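Local atomic coordinates of LanC-like protein GCR2 (Arabidopsis thaliana, PDB entry 3T33), a protein that binds zinc and belongs to the LanC-like family, and may play a role in abscisic acid signalling in plants. Residues Ile160-Asp165 / Tyr172-Tyr177; Val124-Gly129 / Val133-Ala138. All coordinates share one frame; numbering follows the deposited sequence.

Contact 1 (Ile160-Asp165 / Tyr172-Tyr177); sequences IRLPSD and YGRAGY
The Tyr177 ring carries Leu162 on one face: methyl CD2 sits 4.0 Å from the ring centroid, 20° off the normal, in a CH-pi contact shifted toward the CG end of the ring. In the alpha/alpha toroid of the LanC-like family this joins the loop between helices 147-158 and 174-188 to the first turn of the latter, whose N-cap is Gly173. Ile160 approaches the same ring obliquely, its CG2 3.8 Å from Tyr177 CE1. The other flat group, the guanidinium of Arg174, has Ser164 O near its plane at the edge, but NH2 to Ser164 O is 3.7 Å, too long for a hydrogen bond. Tyr177 leaves the helix with CG anti to its backbone nitrogen (chi1 161°), which turns the ring toward the loop, so that one face meets Leu162 CD2; the Leu162 and Tyr177 side chains cross at about a right angle. The bent Arg174 chain passes CG beside Leu162 CD1 at 4.2 Å and also packs on Val201 and Glu204 of helix 195-212. No direct hydrogen bond links the segments. One water bridges them instead: it accepts from Tyr177 OH at 2.6 Å and donates to Ile160 O at 2.9 Å.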
# COMPACT_ATOMS: atom_id res chain seq x y z
N ILE A 160 2.37 20.17 13.22
CA ILE A 160 1.16 19.35 13.36
C ILE A 160 0.91 18.95 14.80
O ILE A 160 1.82 18.52 15.51
CB ILE A 160 1.20 18.10 12.39
CG1 ILE A 160 1.05 18.54 10.92
CG2 ILE A 160 0.09 17.12 12.69
CD1 ILE A 160 1.60 17.53 9.89
N ARG A 161 -0.34 19.06 15.24
CA ARG A 161 -0.72 18.62 16.57
C ARG A 161 -1.89 17.66 16.51
O ARG A 161 -2.74 17.77 15.62
CB ARG A 161 -1.11 19.83 17.44
CG ARG A 161 -0.01 20.91 17.58
CD ARG A 161 1.06 20.44 18.56
NE ARG A 161 2.11 21.47 18.55
CZ ARG A 161 3.16 21.47 17.73
NH1 ARG A 161 3.32 20.47 16.81
NH2 ARG A 161 4.02 22.50 17.78
N LEU A 162 -1.96 16.73 17.45
CA LEU A 162 -3.01 15.72 17.43
C LEU A 162 -4.10 16.03 18.43
O LEU A 162 -3.83 15.93 19.62
CB LEU A 162 -2.44 14.35 17.77
CG LEU A 162 -1.14 14.01 17.05
CD1 LEU A 162 -0.54 12.75 17.64
CD2 LEU A 162 -1.41 13.83 15.54
N PRO A 163 -5.34 16.34 17.97
CA PRO A 163 -6.44 16.49 18.96
C PRO A 163 -6.61 15.24 19.82
O PRO A 163 -6.41 14.15 19.31
CB PRO A 163 -7.70 16.67 18.10
CG PRO A 163 -7.27 16.86 16.69
CD PRO A 163 -5.83 16.39 16.57
N SER A 164 -7.00 15.37 21.10
CA SER A 164 -7.23 14.18 21.95
C SER A 164 -8.38 13.32 21.42
O SER A 164 -8.58 12.14 21.77
CB SER A 164 -7.54 14.60 23.39
OG SER A 164 -8.82 15.25 23.46
N ASP A 165 -9.13 13.96 20.55
CA ASP A 165 -10.27 13.46 19.81
C ASP A 165 -9.95 12.38 18.70
O ASP A 165 -10.83 11.61 18.29
CB ASP A 165 -10.80 14.73 19.10
CG ASP A 165 -12.24 14.67 18.82
OD1 ASP A 165 -12.83 13.62 19.09
OD2 ASP A 165 -12.79 15.69 18.34
N TYR A 172 -7.14 8.00 9.24
CA TYR A 172 -7.53 9.28 9.95
C TYR A 172 -6.90 9.47 11.34
O TYR A 172 -6.80 10.59 11.82
CB TYR A 172 -9.06 9.49 9.97
CG TYR A 172 -9.66 9.57 8.56
CD1 TYR A 172 -9.34 10.62 7.67
CD2 TYR A 172 -10.52 8.58 8.09
CE1 TYR A 172 -9.88 10.68 6.40
CE2 TYR A 172 -11.06 8.64 6.80
CZ TYR A 172 -10.73 9.67 5.98
OH TYR A 172 -11.27 9.70 4.71
N GLY A 173 -6.34 8.41 11.88
CA GLY A 173 -5.84 8.38 13.21
C GLY A 173 -4.36 8.43 13.40
O GLY A 173 -3.58 8.75 12.50
N ARG A 174 -4.00 8.14 14.62
CA ARG A 174 -2.66 8.21 15.09
C ARG A 174 -1.70 7.25 14.37
O ARG A 174 -0.58 7.60 14.15
CB ARG A 174 -2.64 7.94 16.63
CG ARG A 174 -2.84 9.22 17.51
CD ARG A 174 -2.94 8.89 19.05
NE ARG A 174 -4.34 8.84 19.45
CZ ARG A 174 -5.02 9.87 19.94
NH1 ARG A 174 -4.42 11.02 20.13
NH2 ARG A 174 -6.30 9.74 20.19
N ALA A 175 -2.10 6.02 14.05
CA ALA A 175 -1.19 5.12 13.34
C ALA A 175 -0.75 5.84 12.03
O ALA A 175 0.43 5.87 11.70
CB ALA A 175 -1.85 3.76 13.04
N GLY A 176 -1.71 6.49 11.38
CA GLY A 176 -1.52 7.31 10.19
C GLY A 176 -0.54 8.48 10.28
O GLY A 176 0.25 8.71 9.36
N TYR A 177 -0.60 9.23 11.38
CA TYR A 177 0.33 10.32 11.54
C TYR A 177 1.70 9.69 11.84
O TYR A 177 2.76 10.15 11.39
CB TYR A 177 -0.16 11.19 12.70
CG TYR A 177 0.94 12.04 13.25
CD1 TYR A 177 1.30 13.24 12.62
CD2 TYR A 177 1.63 11.67 14.37
CE1 TYR A 177 2.33 14.04 13.10
CE2 TYR A 177 2.72 12.51 14.88
CZ TYR A 177 3.04 13.67 14.24
OH TYR A 177 4.10 14.47 14.65
O HOH W 1 4.09 17.05 14.41

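Contact 2 (Val124-Gly129 / Val133-Ala138); sequences VTFICG and VCALGA
Phe126 approaches Ala135 with the edge of its ring. From CB, the bond to CG runs anti to the backbone nitrogen (chi1 -170°) and carries the ring from the loop toward helix 130-144. Along the near edge, CD1 leads to CE1, which lies 4.4 Å from Ala135 CB; that methyl is close to the ring plane, so the contact is edge-on and loose. Beyond the two segments, the ring meets those of Trp179 and Phe183 of helix 174-188, each with planes at about 50°, and touches Leu80 and Ala180. The loop that presents Phe126, part of the LanC-like alpha/alpha toroid, is wound into an ST motif: Thr125 OG1 accepts from Cys128 N at 3.1 Å with an N-H...O angle of 148°, and Thr125 O takes Gly129 N at 2.9 Å. Thr125 OG1 is also hydrogen-bonded to Leu171 O. The loop runs directly into helix 130-144, and the second meeting lies at this junction. Gly129 O stands 3.8 Å from Val133 N, beyond hydrogen-bonding distance, while Val133 CG2, placed beside its own backbone nitrogen, comes within 4.0 Å of Gly129 O.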
# COMPACT_ATOMS: atom_id res chain seq x y z
N VAL A 124 -4.63 14.70 9.49
CA VAL A 124 -3.32 14.60 10.08
C VAL A 124 -2.44 13.37 9.55
O VAL A 124 -1.28 13.20 9.91
CB VAL A 124 -3.62 14.58 11.58
CG1 VAL A 124 -3.18 13.32 12.27
CG2 VAL A 124 -3.27 15.91 12.24
N THR A 125 -2.97 12.55 8.66
CA THR A 125 -2.22 11.32 8.27
C THR A 125 -1.45 11.41 6.92
O THR A 125 -1.63 12.35 6.11
CB THR A 125 -3.14 10.07 8.20
OG1 THR A 125 -4.04 10.22 7.10
CG2 THR A 125 -3.99 9.91 9.52
N PHE A 126 -0.60 10.40 6.68
CA PHE A 126 0.09 10.32 5.39
C PHE A 126 -0.86 10.22 4.20
O PHE A 126 -0.69 10.95 3.21
CB PHE A 126 1.08 9.12 5.37
CG PHE A 126 2.00 9.11 4.19
CD1 PHE A 126 3.14 9.86 4.19
CD2 PHE A 126 1.74 8.29 3.11
CE1 PHE A 126 4.00 9.84 3.10
CE2 PHE A 126 2.62 8.25 2.04
CZ PHE A 126 3.74 9.04 2.04
N ILE A 127 -1.84 9.32 4.29
CA ILE A 127 -2.63 8.96 3.12
C ILE A 127 -3.81 9.93 2.93
O ILE A 127 -4.28 10.17 1.81
CB ILE A 127 -3.17 7.53 3.24
CG1 ILE A 127 -2.05 6.46 3.24
CG2 ILE A 127 -4.24 7.21 2.22
CD1 ILE A 127 -2.54 5.04 3.85
N CYS A 128 -4.30 10.49 4.03
CA CYS A 128 -5.48 11.33 3.93
C CYS A 128 -5.32 12.79 4.35
O CYS A 128 -6.24 13.57 4.13
CB CYS A 128 -6.68 10.68 4.63
SG CYS A 128 -7.33 9.33 3.67
N GLY A 129 -4.18 13.16 4.90
CA GLY A 129 -4.00 14.48 5.48
C GLY A 129 -2.68 15.15 5.15
O GLY A 129 -1.96 14.80 4.21
N VAL A 133 1.47 15.47 2.85
CA VAL A 133 1.97 16.64 2.05
C VAL A 133 3.34 17.10 2.53
O VAL A 133 4.28 17.30 1.73
CB VAL A 133 1.00 17.83 2.17
CG1 VAL A 133 1.56 19.08 1.45
CG2 VAL A 133 -0.38 17.43 1.67
N CYS A 134 3.47 17.27 3.83
CA CYS A 134 4.73 17.71 4.37
C CYS A 134 5.82 16.69 4.26
O CYS A 134 6.98 17.05 4.12
CB CYS A 134 4.53 18.08 5.85
SG CYS A 134 3.44 19.59 6.08
N ALA A 135 5.51 15.41 4.42
CA ALA A 135 6.60 14.45 4.46
C ALA A 135 7.13 14.24 3.05
O ALA A 135 8.33 14.17 2.86
CB ALA A 135 6.16 13.12 5.09
N LEU A 136 6.25 14.21 2.04
CA LEU A 136 6.72 14.09 0.67
C LEU A 136 7.47 15.35 0.29
O LEU A 136 8.51 15.33 -0.32
CB LEU A 136 5.55 13.92 -0.29
CG LEU A 136 5.69 13.10 -1.58
CD1 LEU A 136 4.68 13.42 -2.70
CD2 LEU A 136 7.10 12.84 -2.09
N GLY A 137 6.94 16.49 0.66
CA GLY A 137 7.61 17.75 0.35
C GLY A 137 9.03 17.69 0.82
O GLY A 137 9.94 17.99 0.04
N ALA A 138 9.22 17.31 2.09
CA ALA A 138 10.54 17.33 2.71
C ALA A 138 11.49 16.29 2.08
O ALA A 138 12.66 16.52 1.95
CB ALA A 138 10.42 17.06 4.25

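How the contacts relate
Contact 2 comes wholly earlier in the chain than contact 1, and the two centres are about 12 Å apart. Loop 124-129 is what joins them. Its Phe126 N and Gly176 O, 3.3 Å apart, form a probable hydrogen bond to the first turn of helix 174-188. Beside this, Thr125 CG2 packs against the backbone of Tyr172 and Gly173, and Val124 CG2 lies 3.6 Å from Ile160 CG2, with Val124 also touching Tyr177. Contact 2 is wholly buried, whereas contact 1 is partly exposed. Both lie away from the zinc site formed by Cys288, Cys333 and His334.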